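Local coordinates for hypoxanthine-guanine phosphoribosyltransferase (Leishmania tarentolae, PDB 1PZM) that transfers the 5-phosphoribosyl group from phosphoribosylpyrophosphate to hypoxanthine or guanine, making IMP or GMP, probably for purine salvage, at the interface of chains A and B. Numbering follows the deposited sequence. Chains: chain A/B, hypoxanthine-guanine phosphoribosyltransferase.

The interface of chains A and B. Residues chain A 20, 30, 192-194; chain B 77-78, 80-81.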
loop_
_atom_site.group_PDB
_atom_site.type_symbol
_atom_site.label_atom_id
_atom_site.label_comp_id
_atom_site.label_asym_id
_atom_site.label_seq_id
_atom_site.Cartn_x
_atom_site.Cartn_y
_atom_site.Cartn_z
ATOM N N TYR A 20 0.197 11.494 -19.373
ATOM C CA TYR A 20 -0.060 12.084 -18.029
ATOM C C TYR A 20 -0.037 13.654 -18.130
ATOM O O TYR A 20 1.035 14.234 -18.230
ATOM C CB TYR A 20 0.930 11.471 -16.976
ATOM C CG TYR A 20 0.643 10.002 -16.543
ATOM C CD1 TYR A 20 -0.685 9.565 -16.307
ATOM C CD2 TYR A 20 1.700 9.062 -16.355
ATOM C CE1 TYR A 20 -1.000 8.202 -15.903
ATOM C CE2 TYR A 20 1.437 7.703 -15.954
ATOM C CZ TYR A 20 0.060 7.284 -15.720
ATOM O OH TYR A 20 -0.290 6.013 -15.303
ATOM N N GLN A 30 7.413 2.904 -14.912
ATOM C CA GLN A 30 7.011 1.742 -14.129
ATOM C C GLN A 30 7.938 0.484 -14.326
ATOM O O GLN A 30 8.429 -0.140 -13.329
ATOM C CB GLN A 30 5.543 1.394 -14.495
ATOM C CG GLN A 30 5.051 0.007 -14.059
ATOM C CD GLN A 30 3.570 -0.186 -14.340
ATOM O OE1 GLN A 30 2.715 0.237 -13.502
ATOM N NE2 GLN A 30 3.219 -0.821 -15.522
ATOM N N GLU A 192 -1.551 7.882 -7.777
ATOM C CA GLU A 192 -1.955 6.705 -8.601
ATOM C C GLU A 192 -1.223 6.505 -9.943
ATOM O O GLU A 192 -1.343 5.427 -10.632
ATOM C CB GLU A 192 -3.495 6.749 -8.786
ATOM C CG GLU A 192 -4.020 7.753 -9.792
ATOM C CD GLU A 192 -4.177 9.192 -9.300
ATOM O OE1 GLU A 192 -3.460 9.580 -8.349
ATOM O OE2 GLU A 192 -4.977 9.962 -9.902
ATOM N N LEU A 193 -0.477 7.512 -10.367
ATOM C CA LEU A 193 0.170 7.337 -11.684
ATOM C C LEU A 193 1.194 6.219 -11.624
ATOM O O LEU A 193 1.893 6.037 -10.602
ATOM C CB LEU A 193 0.891 8.616 -12.157
ATOM C CG LEU A 193 0.158 9.975 -12.031
ATOM C CD1 LEU A 193 1.070 11.128 -12.608
ATOM C CD2 LEU A 193 -1.198 9.984 -12.628
ATOM N N ARG A 194 1.310 5.499 -12.726
ATOM C CA ARG A 194 2.202 4.330 -12.798
ATOM C C ARG A 194 3.654 4.708 -12.944
ATOM O O ARG A 194 4.547 3.969 -12.478
ATOM C CB ARG A 194 1.828 3.447 -13.998
ATOM C CG ARG A 194 0.479 2.747 -13.871
ATOM C CD ARG A 194 0.207 1.779 -15.094
ATOM N NE ARG A 194 -1.001 0.993 -14.894
ATOM C CZ ARG A 194 -1.072 -0.146 -14.212
ATOM N NH1 ARG A 194 0.016 -0.654 -13.618
ATOM N NH2 ARG A 194 -2.265 -0.806 -14.129
ATOM N N ARG B 77 -3.766 2.046 -9.572
ATOM C CA ARG B 77 -3.095 2.157 -10.876
ATOM C C ARG B 77 -4.020 1.755 -12.008
ATOM O O ARG B 77 -3.878 2.277 -13.099
ATOM C CB ARG B 77 -1.795 1.340 -10.898
ATOM C CG ARG B 77 -0.715 2.042 -10.040
ATOM C CD ARG B 77 0.621 1.320 -9.902
ATOM N NE ARG B 77 0.483 0.212 -8.939
ATOM C CZ ARG B 77 1.494 -0.545 -8.554
ATOM N NH1 ARG B 77 2.724 -0.292 -9.021
ATOM N NH2 ARG B 77 1.290 -1.545 -7.687
ATOM N N PHE B 78 -4.949 0.825 -11.765
ATOM C CA PHE B 78 -5.954 0.502 -12.801
ATOM C C PHE B 78 -6.914 1.678 -12.938
ATOM O O PHE B 78 -7.379 1.968 -14.039
ATOM C CB PHE B 78 -6.691 -0.802 -12.467
ATOM C CG PHE B 78 -5.814 -2.072 -12.668
ATOM C CD1 PHE B 78 -5.483 -2.914 -11.595
ATOM C CD2 PHE B 78 -5.254 -2.357 -13.919
ATOM C CE1 PHE B 78 -4.628 -4.048 -11.810
ATOM C CE2 PHE B 78 -4.418 -3.492 -14.116
ATOM C CZ PHE B 78 -4.106 -4.325 -13.093
ATOM N N ALA B 80 -6.059 4.889 -12.488
ATOM C CA ALA B 80 -5.281 5.789 -13.336
ATOM C C ALA B 80 -5.372 5.415 -14.850
ATOM O O ALA B 80 -5.437 6.299 -15.715
ATOM C CB ALA B 80 -3.780 5.779 -12.912
ATOM N N ASP B 81 -5.274 4.124 -15.165
ATOM C CA ASP B 81 -5.420 3.653 -16.578
ATOM C C ASP B 81 -6.767 4.153 -17.120
ATOM O O ASP B 81 -6.927 4.418 -18.333
ATOM C CB ASP B 81 -5.446 2.085 -16.690
ATOM C CG ASP B 81 -4.066 1.438 -16.382
ATOM O OD1 ASP B 81 -3.039 2.168 -16.299
ATOM O OD2 ASP B 81 -3.930 0.218 -16.196
HETATM O O HOH W 1 3.511 1.388 -11.331
#
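The loop A:Glu192 to A:Arg194, with an extended A:Leu193 between two residues of helical conformation, lies against the C-terminal turns of helix 69-81 of chain B. A:Arg194 reaches across with its chain extended from CG to NE (chi2 -176°). Its guanidinium grips the carboxylate of B:Asp81 side-on. NE donates a nearly straight hydrogen bond, also a salt bridge, to OD1 of B:Asp81 at 2.7 Å. NH2 bonds OD2 of B:Asp81 at 2.8 Å, tilted from both planes. Each oxygen is met on its syn side. The third nitrogen, NH1, is held within chain A by a lone pair of A:Gln30 OE1 at 2.8 Å, which should fix the rotation of the group.

B:Arg77 CB sits over the centre of one guanidinium face, 3.7 Å from A:Arg194 CZ. The NH2 edge of the guanidinium points at the face of the B:Phe78 ring, over its CD2-CE2 side, with the planes steeply inclined. B:Arg77 bends at chi3 (-77°), and its NH1 joins a water that also contacts A:Gln30 OE1 and A:Arg194 O. B:Ala80 CB packs on A:Glu192, 3.4 Å from the carbonyl O. The phenol OH of A:Tyr20, a poorly ordered residue, flanks the contact near B:Ala80 and appears to accept a bond from A:Arg194 N.

The loop precedes strand 196-199, and A:Gln30 starts helix 30-48. The patch is part of a two-fold symmetric interface, so its twin recurs with the chains exchanged.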